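PDB 3TJT: superoxide dismutase from Clostridium difficile, which probably catalyses the dismutation of superoxide to hydrogen peroxide and molecular oxygen at a single metal centre, occupied here by iron(III). Local coordinates for residues K86-I91 with S131-L136; T74-A79 with N151-V156; W135-A138 with L144-M147; Q119-S124 with N187-V192. All coordinates share one frame; numbering follows the deposited sequence.

Contact 1 of 4, residues K86-I91 with S131-L136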
loop_
_atom_site.group_PDB
_atom_site.type_symbol
_atom_site.label_atom_id
_atom_site.label_comp_id
_atom_site.label_asym_id
_atom_site.label_seq_id
_atom_site.Cartn_x
_atom_site.Cartn_y
_atom_site.Cartn_z
ATOM N N LYS A 86 15.007 -1.842 9.369
ATOM C CA LYS A 86 16.233 -2.319 10.002
ATOM C C LYS A 86 16.118 -3.826 10.215
ATOM O O LYS A 86 17.035 -4.588 9.876
ATOM C CB LYS A 86 16.502 -1.611 11.335
ATOM C CG LYS A 86 17.843 -2.035 11.953
ATOM C CD LYS A 86 17.959 -1.665 13.429
ATOM C CE LYS A 86 17.807 -0.186 13.654
ATOM N NZ LYS A 86 17.990 0.184 15.092
ATOM N N PHE A 87 14.980 -4.254 10.753
ATOM C CA PHE A 87 14.713 -5.667 11.004
ATOM C C PHE A 87 14.756 -6.486 9.713
ATOM O O PHE A 87 15.368 -7.555 9.655
ATOM C CB PHE A 87 13.337 -5.832 11.685
ATOM C CG PHE A 87 12.976 -7.253 11.979
ATOM C CD1 PHE A 87 13.243 -7.804 13.226
ATOM C CD2 PHE A 87 12.385 -8.047 11.017
ATOM C CE1 PHE A 87 12.915 -9.112 13.499
ATOM C CE2 PHE A 87 12.065 -9.371 11.285
ATOM C CZ PHE A 87 12.331 -9.902 12.525
ATOM N N PHE A 88 14.095 -5.975 8.681
ATOM C CA PHE A 88 13.992 -6.675 7.402
ATOM C C PHE A 88 15.363 -6.898 6.740
ATOM O O PHE A 88 15.666 -8.003 6.281
ATOM C CB PHE A 88 13.062 -5.887 6.470
ATOM C CG PHE A 88 12.794 -6.558 5.155
ATOM C CD1 PHE A 88 12.248 -7.831 5.103
ATOM C CD2 PHE A 88 13.061 -5.893 3.962
ATOM C CE1 PHE A 88 11.981 -8.453 3.881
ATOM C CE2 PHE A 88 12.802 -6.507 2.734
ATOM C CZ PHE A 88 12.255 -7.779 2.694
ATOM N N PHE A 89 16.179 -5.855 6.669
ATOM C CA PHE A 89 17.486 -6.031 6.037
ATOM C C PHE A 89 18.357 -6.973 6.874
ATOM O O PHE A 89 19.135 -7.743 6.320
ATOM C CB PHE A 89 18.156 -4.687 5.759
ATOM C CG PHE A 89 17.362 -3.811 4.813
ATOM C CD1 PHE A 89 16.878 -4.334 3.615
ATOM C CD2 PHE A 89 17.090 -2.491 5.121
ATOM C CE1 PHE A 89 16.134 -3.543 2.740
ATOM C CE2 PHE A 89 16.354 -1.688 4.244
ATOM C CZ PHE A 89 15.873 -2.219 3.059
ATOM N N ASP A 90 18.180 -6.951 8.197
ATOM C CA ASP A 90 18.918 -7.877 9.072
ATOM C C ASP A 90 18.488 -9.339 8.928
ATOM O O ASP A 90 19.269 -10.259 9.207
ATOM C CB ASP A 90 18.799 -7.450 10.546
ATOM C CG ASP A 90 19.772 -6.353 10.923
ATOM O OD1 ASP A 90 20.679 -6.039 10.122
ATOM O OD2 ASP A 90 19.626 -5.796 12.031
ATOM N N ILE A 91 17.252 -9.568 8.489
ATOM C CA ILE A 91 16.709 -10.920 8.461
ATOM C C ILE A 91 16.947 -11.603 7.104
ATOM O O ILE A 91 16.476 -12.712 6.856
ATOM C CB ILE A 91 15.206 -10.950 8.856
ATOM C CG1 ILE A 91 14.828 -12.304 9.464
ATOM C CG2 ILE A 91 14.303 -10.628 7.660
ATOM C CD1 ILE A 91 15.683 -12.673 10.676
ATOM N N SER A 131 -0.781 -2.216 1.464
ATOM C CA SER A 131 0.609 -2.234 1.932
ATOM C C SER A 131 0.694 -2.917 3.286
ATOM O O SER A 131 -0.193 -2.750 4.129
ATOM C CB SER A 131 1.146 -0.805 2.081
ATOM O OG SER A 131 1.105 -0.085 0.841
ATOM N N GLY A 132 1.758 -3.680 3.516
ATOM C CA GLY A 132 1.945 -4.247 4.845
ATOM C C GLY A 132 3.028 -5.300 4.908
ATOM O O GLY A 132 3.894 -5.351 4.040
ATOM N N TRP A 133 2.961 -6.133 5.946
ATOM C CA TRP A 133 4.032 -7.069 6.307
ATOM C C TRP A 133 3.426 -8.393 6.745
ATOM O O TRP A 133 2.333 -8.424 7.314
ATOM C CB TRP A 133 4.836 -6.510 7.488
ATOM C CG TRP A 133 5.621 -5.292 7.174
ATOM C CD1 TRP A 133 5.148 -4.017 7.053
ATOM C CD2 TRP A 133 7.033 -5.219 6.945
ATOM N NE1 TRP A 133 6.173 -3.159 6.752
ATOM C CE2 TRP A 133 7.343 -3.870 6.680
ATOM C CE3 TRP A 133 8.065 -6.163 6.950
ATOM C CZ2 TRP A 133 8.641 -3.436 6.415
ATOM C CZ3 TRP A 133 9.364 -5.730 6.686
ATOM C CH2 TRP A 133 9.637 -4.381 6.421
ATOM N N ALA A 134 4.133 -9.493 6.492
ATOM C CA ALA A 134 3.776 -10.776 7.097
ATOM C C ALA A 134 4.864 -11.148 8.094
ATOM O O ALA A 134 6.045 -10.952 7.819
ATOM C CB ALA A 134 3.638 -11.864 6.043
ATOM N N TRP A 135 4.466 -11.691 9.242
ATOM C CA TRP A 135 5.410 -11.933 10.334
ATOM C C TRP A 135 5.293 -13.341 10.911
ATOM O O TRP A 135 4.194 -13.889 11.021
ATOM C CB TRP A 135 5.152 -10.957 11.498
ATOM C CG TRP A 135 5.143 -9.489 11.152
ATOM C CD1 TRP A 135 4.044 -8.717 10.873
ATOM C CD2 TRP A 135 6.275 -8.628 11.065
ATOM N NE1 TRP A 135 4.431 -7.419 10.625
ATOM C CE2 TRP A 135 5.796 -7.339 10.728
ATOM C CE3 TRP A 135 7.654 -8.815 11.241
ATOM C CZ2 TRP A 135 6.643 -6.254 10.556
ATOM C CZ3 TRP A 135 8.496 -7.730 11.076
ATOM C CH2 TRP A 135 7.989 -6.462 10.730
ATOM N N LEU A 136 6.436 -13.916 11.287
ATOM C CA LEU A 136 6.450 -15.021 12.245
ATOM C C LEU A 136 6.760 -14.368 13.578
ATOM O O LEU A 136 7.781 -13.685 13.724
ATOM C CB LEU A 136 7.531 -16.051 11.891
ATOM C CG LEU A 136 7.791 -17.148 12.933
ATOM C CD1 LEU A 136 6.574 -18.049 13.059
ATOM C CD2 LEU A 136 9.031 -17.954 12.565
#
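Beside the metal site of this iron/manganese superoxide dismutase lies a helix-strand interface, where Phe87 and Phe88 at the end of helix 72-90 meet Trp133 and Trp135 of strand 132-138; Trp133 and Phe88 are the pair next to the metal ligands. Both pairs are offset edge-to-face: each indole turns the edge of its six-membered ring toward the face of a phenylalanine. Trp133 and Phe88 stand almost perpendicular, their planes at 86° and ring centroids 5.5 Å apart. The outer corner of the indole is also pressed against the root of the phenylalanine, with Trp133 CZ3 3.7 Å from Phe88 CB. Trp135 repeats the arrangement less steeply, at 63° to Phe87, and its CZ3 lies 3.9 Å from Phe87 CD2. In both phenylalanines CG is anti to the backbone N (chi1 -176° in Phe88), which carries the two rings off the helix toward the strand. Because the backbones stay 10.0 Å apart from Phe88 CA to Trp133 CA, long flat side chains suit the gap. The indole nitrogens serve elsewhere: Trp133 NE1 bonds to Gln152, Trp135 NE1 to Thr149. Trp133 also meets the metal ligand His85 edge-to-face and touches Asp167, another ligand. Strand 161-167 borders the contact, Pro162 touching Phe87 and Leu166 touching Phe88, while helix 114-127 packs on Ala134 and Leu136.

Contact 2 of 4, residues T74-A79 with N151-V156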
loop_
_atom_site.group_PDB
_atom_site.type_symbol
_atom_site.label_atom_id
_atom_site.label_comp_id
_atom_site.label_asym_id
_atom_site.label_seq_id
_atom_site.Cartn_x
_atom_site.Cartn_y
_atom_site.Cartn_z
ATOM N N THR A 74 2.518 10.145 13.609
ATOM C CA THR A 74 3.742 10.252 12.825
ATOM C C THR A 74 4.807 9.316 13.390
ATOM O O THR A 74 5.590 8.742 12.638
ATOM C CB THR A 74 4.273 11.703 12.732
ATOM O OG1 THR A 74 5.442 11.731 11.903
ATOM C CG2 THR A 74 4.628 12.233 14.094
ATOM N N VAL A 75 4.827 9.141 14.708
ATOM C CA VAL A 75 5.764 8.180 15.290
ATOM C C VAL A 75 5.381 6.741 14.945
ATOM O O VAL A 75 6.241 5.934 14.607
ATOM C CB VAL A 75 5.933 8.366 16.810
ATOM C CG1 VAL A 75 6.786 7.235 17.384
ATOM C CG2 VAL A 75 6.575 9.722 17.105
ATOM N N ARG A 76 4.093 6.416 15.016
ATOM C CA ARG A 76 3.627 5.091 14.626
ATOM C C ARG A 76 4.126 4.756 13.217
ATOM O O ARG A 76 4.703 3.697 12.970
ATOM C CB ARG A 76 2.096 5.056 14.657
ATOM C CG ARG A 76 1.459 3.811 14.078
ATOM C CD ARG A 76 -0.072 3.971 14.167
ATOM N NE ARG A 76 -0.811 2.834 13.631
ATOM C CZ ARG A 76 -2.137 2.727 13.695
ATOM N NH1 ARG A 76 -2.850 3.688 14.276
ATOM N NH2 ARG A 76 -2.752 1.666 13.190
ATOM N N ASN A 77 3.923 5.677 12.289
ATOM C CA ASN A 77 4.288 5.398 10.902
ATOM C C ASN A 77 5.794 5.366 10.658
ATOM O O ASN A 77 6.289 4.489 9.951
ATOM C CB ASN A 77 3.636 6.416 9.967
ATOM C CG ASN A 77 2.129 6.270 9.917
ATOM O OD1 ASN A 77 1.588 5.202 10.213
ATOM N ND2 ASN A 77 1.440 7.348 9.525
ATOM N N ASN A 78 6.520 6.310 11.246
ATOM C CA ASN A 78 7.928 6.475 10.902
ATOM C C ASN A 78 8.877 5.675 11.792
ATOM O O ASN A 78 9.856 5.119 11.304
ATOM C CB ASN A 78 8.284 7.958 10.831
ATOM C CG ASN A 78 7.548 8.661 9.698
ATOM O OD1 ASN A 78 6.629 9.463 9.919
ATOM N ND2 ASN A 78 7.918 8.324 8.480
ATOM N N ALA A 79 8.588 5.594 13.091
ATOM C CA ALA A 79 9.318 4.639 13.931
ATOM C C ALA A 79 8.998 3.232 13.450
ATOM O O ALA A 79 9.855 2.359 13.459
ATOM C CB ALA A 79 8.960 4.798 15.420
ATOM N N ASN A 151 0.521 -1.354 6.542
ATOM C CA ASN A 151 1.374 -0.178 6.479
ATOM C C ASN A 151 2.692 -0.395 7.226
ATOM O O ASN A 151 3.396 -1.339 6.899
ATOM C CB ASN A 151 0.593 1.061 6.922
ATOM C CG ASN A 151 -0.669 1.237 6.099
ATOM O OD1 ASN A 151 -0.647 1.002 4.889
ATOM N ND2 ASN A 151 -1.781 1.603 6.747
ATOM N N GLN A 152 3.039 0.447 8.196
ATOM C CA GLN A 152 4.253 0.166 8.986
ATOM C C GLN A 152 3.943 -0.194 10.431
ATOM O O GLN A 152 4.789 -0.034 11.314
ATOM C CB GLN A 152 5.259 1.317 8.950
ATOM C CG GLN A 152 5.751 1.697 7.538
ATOM C CD GLN A 152 6.533 0.594 6.835
ATOM O OE1 GLN A 152 6.974 -0.388 7.471
ATOM N NE2 GLN A 152 6.716 0.737 5.536
ATOM N N ASP A 153 2.735 -0.674 10.680
ATOM C CA ASP A 153 2.417 -1.172 12.016
ATOM C C ASP A 153 3.291 -2.383 12.351
ATOM O O ASP A 153 3.742 -3.104 11.463
ATOM C CB ASP A 153 0.926 -1.479 12.138
ATOM C CG ASP A 153 0.066 -0.213 12.032
ATOM O OD1 ASP A 153 0.626 0.898 12.112
ATOM O OD2 ASP A 153 -1.166 -0.328 11.885
ATOM N N SER A 154 3.554 -2.597 13.639
ATOM C CA SER A 154 4.498 -3.634 14.045
ATOM C C SER A 154 3.913 -4.528 15.118
ATOM O O SER A 154 3.192 -4.042 15.984
ATOM C CB SER A 154 5.756 -2.978 14.616
ATOM O OG SER A 154 6.564 -3.930 15.294
ATOM N N PRO A 155 4.242 -5.833 15.081
ATOM C CA PRO A 155 3.817 -6.766 16.136
ATOM C C PRO A 155 4.314 -6.332 17.518
ATOM O O PRO A 155 3.701 -6.692 18.522
ATOM C CB PRO A 155 4.502 -8.081 15.758
ATOM C CG PRO A 155 4.871 -7.949 14.323
ATOM C CD PRO A 155 5.030 -6.493 14.024
ATOM N N VAL A 156 5.415 -5.593 17.552
ATOM C CA VAL A 156 6.003 -5.112 18.804
ATOM C C VAL A 156 4.973 -4.320 19.611
ATOM O O VAL A 156 4.958 -4.367 20.851
ATOM C CB VAL A 156 7.252 -4.251 18.522
ATOM C CG1 VAL A 156 7.683 -3.475 19.758
ATOM C CG2 VAL A 156 8.384 -5.139 17.989
HETATM O O HOH W 1 4.421 1.089 13.841
HETATM O O HOH W 2 1.912 2.330 9.998
#
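Asp153 OD1 is gripped by two groups, the side chain of Arg76 and a bridging water. Arg76 NE donates to it over 2.8 Å in a nearly straight bond, and Arg76 NH2 donates to Asp153 OD2 over 2.9 Å, also nearly straight. This is the side-on, two-nitrogen form of an arginine-carboxylate salt bridge. Both oxygens lie close to the guanidinium plane, yet the carboxylate is turned 30° from that plane, and NE meets OD1 from above the carboxylate plane. The arginine chain runs fully extended from CG to NE, with CG opposite the backbone N (chi1 171°), and this length carries its charge from the helix to the loop.

The bridge ties helix 72-90, part of the alpha-hairpin domain, to the loop between strands 144-150 and 161-167 of the C-terminal domain. Water 2 sits between them: it donates to Asn77 OD1 and Asp153 OD1 and accepts from Gln152 N at 2.8 Å. Water 1 links two backbone carbonyls, donating to Arg76 O and to Gln152 O. Nearby, the aliphatic part of Gln152 meets the helix backbone, CB lying 3.5 Å from Asn77 O. The chain of Gln152 then bends at chi2 (-64°) and takes the amide away toward the metal site, where OE1 accepts from Asn84 and NE2 donates to Tyr38. Farther along the loop, Ser154 OG accepts from Val156 N at 3.0 Å in an ST turn. Phe129 of the second subunit packs on Asn77 and Gln152.

Contact 3 of 4, residues W135-A138 with L144-M147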
loop_
_atom_site.group_PDB
_atom_site.type_symbol
_atom_site.label_atom_id
_atom_site.label_comp_id
_atom_site.label_asym_id
_atom_site.label_seq_id
_atom_site.Cartn_x
_atom_site.Cartn_y
_atom_site.Cartn_z
ATOM N N TRP A 135 4.466 -11.691 9.242
ATOM C CA TRP A 135 5.410 -11.933 10.334
ATOM C C TRP A 135 5.293 -13.341 10.911
ATOM O O TRP A 135 4.194 -13.889 11.021
ATOM C CB TRP A 135 5.152 -10.957 11.498
ATOM C CG TRP A 135 5.143 -9.489 11.152
ATOM C CD1 TRP A 135 4.044 -8.717 10.873
ATOM C CD2 TRP A 135 6.275 -8.628 11.065
ATOM N NE1 TRP A 135 4.431 -7.419 10.625
ATOM C CE2 TRP A 135 5.796 -7.339 10.728
ATOM C CE3 TRP A 135 7.654 -8.815 11.241
ATOM C CZ2 TRP A 135 6.643 -6.254 10.556
ATOM C CZ3 TRP A 135 8.496 -7.730 11.076
ATOM C CH2 TRP A 135 7.989 -6.462 10.730
ATOM N N LEU A 136 6.436 -13.916 11.287
ATOM C CA LEU A 136 6.450 -15.021 12.245
ATOM C C LEU A 136 6.760 -14.368 13.578
ATOM O O LEU A 136 7.781 -13.685 13.724
ATOM C CB LEU A 136 7.531 -16.051 11.891
ATOM C CG LEU A 136 7.791 -17.148 12.933
ATOM C CD1 LEU A 136 6.574 -18.049 13.059
ATOM C CD2 LEU A 136 9.031 -17.954 12.565
ATOM N N VAL A 137 5.872 -14.544 14.555
ATOM C CA VAL A 137 6.041 -13.868 15.831
ATOM C C VAL A 137 5.989 -14.864 16.987
ATOM O O VAL A 137 5.481 -15.969 16.837
ATOM C CB VAL A 137 4.963 -12.789 16.064
ATOM C CG1 VAL A 137 5.054 -11.684 15.002
ATOM C CG2 VAL A 137 3.574 -13.418 16.093
ATOM N N ALA A 138 6.530 -14.453 18.128
ATOM C CA ALA A 138 6.482 -15.277 19.333
ATOM C C ALA A 138 5.892 -14.489 20.493
ATOM O O ALA A 138 6.156 -13.290 20.648
ATOM C CB ALA A 138 7.871 -15.760 19.697
ATOM N N LEU A 144 4.866 -19.774 18.827
ATOM C CA LEU A 144 4.935 -19.127 17.510
ATOM C C LEU A 144 3.584 -19.045 16.806
ATOM O O LEU A 144 2.749 -19.936 16.938
ATOM C CB LEU A 144 5.924 -19.864 16.599
ATOM C CG LEU A 144 7.381 -19.936 17.057
ATOM C CD1 LEU A 144 8.200 -20.840 16.114
ATOM C CD2 LEU A 144 7.994 -18.545 17.158
ATOM N N SER A 145 3.389 -17.976 16.037
ATOM C CA SER A 145 2.220 -17.835 15.188
ATOM C C SER A 145 2.585 -16.949 14.003
ATOM O O SER A 145 3.622 -16.295 14.008
ATOM C CB SER A 145 1.054 -17.208 15.963
ATOM O OG SER A 145 1.393 -15.915 16.439
ATOM N N ILE A 146 1.736 -16.944 12.985
ATOM C CA ILE A 146 1.917 -16.040 11.852
ATOM C C ILE A 146 0.829 -14.964 11.880
ATOM O O ILE A 146 -0.340 -15.270 12.116
ATOM C CB ILE A 146 1.875 -16.810 10.527
ATOM C CG1 ILE A 146 3.124 -17.693 10.416
ATOM C CG2 ILE A 146 1.797 -15.840 9.347
ATOM C CD1 ILE A 146 3.018 -18.771 9.373
ATOM N N MET A 147 1.220 -13.709 11.684
ATOM C CA MET A 147 0.252 -12.612 11.639
ATOM C C MET A 147 0.707 -11.586 10.615
ATOM O O MET A 147 1.863 -11.581 10.197
ATOM C CB MET A 147 0.150 -11.919 12.999
ATOM C CG MET A 147 1.382 -11.041 13.299
ATOM S SD MET A 147 1.222 -10.028 14.763
ATOM C CE MET A 147 -0.017 -8.840 14.240
#
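Trp135 pairs with Met147 and Val137 with Ser145 as antiparallel hydrogen-bonded pairs, and between and beyond them Leu136-Ile146 and Ala138-Leu144 form non-hydrogen-bonded pairs, the two four-residue segments running at 143° to one another. They belong to the beta hairpin of strands 132-138 and 144-150, two neighbours in the three-stranded antiparallel sheet of the C-terminal domain. Four backbone bonds join them; the straightest, from Val137 N to Ser145 O, spans 2.9 Å at 176°. Between the bonded pairs, Ile146 CA closes to 3.2 Å of Trp135 O in a CA-H...O contact.

Side chains alternate between the two faces. On the face of Leu136, Ala138, Leu144 and Ile146 the packing is apolar: Leu136 CD1 reaches across to Leu144 CB at 4.0 Å, and the small methyl of Ala138 meets Leu144 CD2 at 3.8 Å. Helices 101-111 and 114-127 lie against this side, with Phe111 and Phe117 touching Leu136, so the branched aliphatic chains of Leu136, Leu144 and Ile146 suit it, and the small Ala138 fits beside Leu144. The other face carries Trp135, Val137, Ser145 and Met147. The flexible thioether chain of Met147 lies beside its neighbours, CG being 4.2 Å from Trp135 CB and close to Val137 CG1; the side chains of Met147 and Val137 cross at about a right angle. Pro155 also touches Trp135 and Val137 here. Ser145 holds OG between its backbone N and carbonyl carbon (chi1 60°), a rotation that sets OG 3.3 Å from Val137 CG2.

Contact 4 of 4, residues Q119-S124 with N187-V192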
loop_
_atom_site.group_PDB
_atom_site.type_symbol
_atom_site.label_atom_id
_atom_site.label_comp_id
_atom_site.label_asym_id
_atom_site.label_seq_id
_atom_site.Cartn_x
_atom_site.Cartn_y
_atom_site.Cartn_z
ATOM N N GLN A 119 3.972 -22.877 4.041
ATOM C CA GLN A 119 2.742 -22.692 3.271
ATOM C C GLN A 119 1.842 -21.635 3.902
ATOM O O GLN A 119 1.245 -20.823 3.191
ATOM C CB GLN A 119 1.978 -24.008 3.124
ATOM C CG GLN A 119 2.691 -25.011 2.222
ATOM C CD GLN A 119 1.916 -26.307 2.055
ATOM O OE1 GLN A 119 0.731 -26.385 2.389
ATOM N NE2 GLN A 119 2.584 -27.331 1.525
ATOM N N GLU A 120 1.755 -21.642 5.232
ATOM C CA GLU A 120 0.924 -20.668 5.939
ATOM C C GLU A 120 1.500 -19.264 5.831
ATOM O O GLU A 120 0.767 -18.298 5.619
ATOM C CB GLU A 120 0.726 -21.047 7.414
ATOM C CG GLU A 120 -0.199 -20.084 8.168
ATOM C CD GLU A 120 -0.416 -20.468 9.633
ATOM O OE1 GLU A 120 -0.103 -21.621 10.014
ATOM O OE2 GLU A 120 -0.895 -19.609 10.405
ATOM N N PHE A 121 2.813 -19.143 5.972
ATOM C CA PHE A 121 3.450 -17.838 5.857
ATOM C C PHE A 121 3.237 -17.273 4.451
ATOM O O PHE A 121 2.886 -16.094 4.281
ATOM C CB PHE A 121 4.945 -17.935 6.173
ATOM C CG PHE A 121 5.629 -16.604 6.254
ATOM C CD1 PHE A 121 5.786 -15.967 7.474
ATOM C CD2 PHE A 121 6.103 -15.982 5.107
ATOM C CE1 PHE A 121 6.410 -14.735 7.553
ATOM C CE2 PHE A 121 6.729 -14.753 5.169
ATOM C CZ PHE A 121 6.881 -14.121 6.393
ATOM N N GLN A 122 3.451 -18.113 3.443
ATOM C CA GLN A 122 3.317 -17.657 2.063
ATOM C C GLN A 122 1.902 -17.176 1.759
ATOM O O GLN A 122 1.724 -16.153 1.108
ATOM C CB GLN A 122 3.752 -18.736 1.075
ATOM C CG GLN A 122 5.237 -19.034 1.148
ATOM C CD GLN A 122 5.780 -19.598 -0.155
ATOM O OE1 GLN A 122 6.720 -20.389 -0.160
ATOM N NE2 GLN A 122 5.194 -19.179 -1.269
ATOM N N LYS A 123 0.903 -17.904 2.242
ATOM C CA LYS A 123 -0.486 -17.500 2.034
ATOM C C LYS A 123 -0.823 -16.197 2.758
ATOM O O LYS A 123 -1.521 -15.333 2.211
ATOM C CB LYS A 123 -1.450 -18.600 2.475
ATOM C CG LYS A 123 -2.895 -18.301 2.098
ATOM C CD LYS A 123 -3.809 -19.458 2.448
ATOM C CE LYS A 123 -5.121 -19.372 1.672
ATOM N NZ LYS A 123 -5.846 -18.090 1.905
ATOM N N SER A 124 -0.344 -16.055 3.988
ATOM C CA SER A 124 -0.588 -14.823 4.733
ATOM C C SER A 124 0.042 -13.630 4.030
ATOM O O SER A 124 -0.575 -12.566 3.931
ATOM C CB SER A 124 -0.080 -14.925 6.177
ATOM O OG SER A 124 -0.850 -15.868 6.912
ATOM N N ASN A 187 10.531 -16.683 -3.776
ATOM C CA ASN A 187 11.967 -16.459 -3.919
ATOM C C ASN A 187 12.627 -15.953 -2.648
ATOM O O ASN A 187 13.801 -16.215 -2.405
ATOM C CB ASN A 187 12.254 -15.506 -5.075
ATOM C CG ASN A 187 12.426 -16.235 -6.387
ATOM O OD1 ASN A 187 12.593 -17.454 -6.408
ATOM N ND2 ASN A 187 12.383 -15.499 -7.486
ATOM N N TRP A 188 11.865 -15.229 -1.833
ATOM C CA TRP A 188 12.425 -14.617 -0.638
ATOM C C TRP A 188 12.954 -15.657 0.353
ATOM O O TRP A 188 13.897 -15.389 1.100
ATOM C CB TRP A 188 11.377 -13.721 0.021
ATOM C CG TRP A 188 11.823 -13.059 1.280
ATOM C CD1 TRP A 188 12.678 -12.007 1.398
ATOM C CD2 TRP A 188 11.397 -13.384 2.612
ATOM N NE1 TRP A 188 12.820 -11.660 2.722
ATOM C CE2 TRP A 188 12.046 -12.494 3.485
ATOM C CE3 TRP A 188 10.525 -14.339 3.142
ATOM C CZ2 TRP A 188 11.852 -12.525 4.865
ATOM C CZ3 TRP A 188 10.337 -14.373 4.518
ATOM C CH2 TRP A 188 11.001 -13.475 5.362
ATOM N N PHE A 189 12.344 -16.830 0.369
ATOM C CA PHE A 189 12.774 -17.872 1.294
ATOM C C PHE A 189 14.214 -18.333 1.037
ATOM O O PHE A 189 14.850 -18.910 1.916
ATOM C CB PHE A 189 11.777 -19.032 1.324
ATOM C CG PHE A 189 10.636 -18.791 2.275
ATOM C CD1 PHE A 189 10.743 -19.159 3.602
ATOM C CD2 PHE A 189 9.491 -18.138 1.857
ATOM C CE1 PHE A 189 9.711 -18.912 4.496
ATOM C CE2 PHE A 189 8.457 -17.887 2.741
ATOM C CZ PHE A 189 8.570 -18.274 4.064
ATOM N N ASN A 190 14.737 -18.047 -0.155
ATOM C CA ASN A 190 16.144 -18.342 -0.435
ATOM C C ASN A 190 17.113 -17.423 0.297
ATOM O O ASN A 190 18.292 -17.747 0.431
ATOM C CB ASN A 190 16.418 -18.285 -1.939
ATOM C CG ASN A 190 15.657 -19.343 -2.698
ATOM O OD1 ASN A 190 14.673 -19.053 -3.381
ATOM N ND2 ASN A 190 16.091 -20.585 -2.562
ATOM N N VAL A 191 16.631 -16.276 0.767
ATOM C CA VAL A 191 17.519 -15.330 1.443
ATOM C C VAL A 191 17.203 -15.112 2.923
ATOM O O VAL A 191 17.871 -14.321 3.574
ATOM C CB VAL A 191 17.585 -13.957 0.745
ATOM C CG1 VAL A 191 18.115 -14.103 -0.685
ATOM C CG2 VAL A 191 16.225 -13.273 0.756
ATOM N N VAL A 192 16.196 -15.793 3.450
ATOM C CA VAL A 192 15.916 -15.672 4.885
ATOM C C VAL A 192 17.143 -16.076 5.700
ATOM O O VAL A 192 17.749 -17.123 5.446
ATOM C CB VAL A 192 14.720 -16.534 5.315
ATOM C CG1 VAL A 192 14.576 -16.518 6.851
ATOM C CG2 VAL A 192 13.441 -16.044 4.656
#
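Phe121 lies nearly parallel to the six-membered ring of Trp188, their planes 13° apart, but the rings are slid so far that they barely overlap, with centroids 5.8 Å apart. The touch is confined to one corner of each ring system: Phe121 CE2 comes within 3.7 Å of Trp188 CZ3. Phe189 completes the aromatic cluster from another direction. Its plane stands at 89° to Phe121, and its outermost atom, CZ, approaches Phe121 CD2 to 3.5 Å. Phe121 holds CG anti to the backbone N (chi1 -172°), as does Trp188, so that each ring projects into the gap between helix 114-127 and segment 187-192. The methylene chain of Gln122 flanks the cluster, CG lying 3.8 Å from Phe189 CE2; a long residue suits this partly exposed position because its methylenes can pack against the ring. Ile164 and Leu166 of strand 161-167 touch both Phe121 and Trp188, and Val192 CG2 lies over one face of the Trp188 indole, toward its rim. With contacts chiefly between carbons, and no hydrogen bond between the two segments, this join between helix 114-127 and segment 187-192 within the C-terminal domain depends on ring shape and dispersion rather than on directed polar bonds.

How the contacts relate
From the N terminus, helix 72-90 supplies the first side of two contacts: contact 2 from near its start and contact 1 from its end. Contact 2 closes the longer loop, to 151-156, and the whole of contact 1, to 131-136, falls within it; both join the alpha-hairpin domain to the C-terminal domain. Contact 4 starts at helix 114-127 and closes at 187-192, crossing contacts 1 and 2 in chain order. Contact 3, the short hairpin closure, lies within the loops of both contact 2 and contact 4 and shares Trp135 and Leu136 with contact 1. Pro155 packs contact 2 onto contact 3, whereas Phe121 brings contact 4 against the strand of contacts 1 and 3.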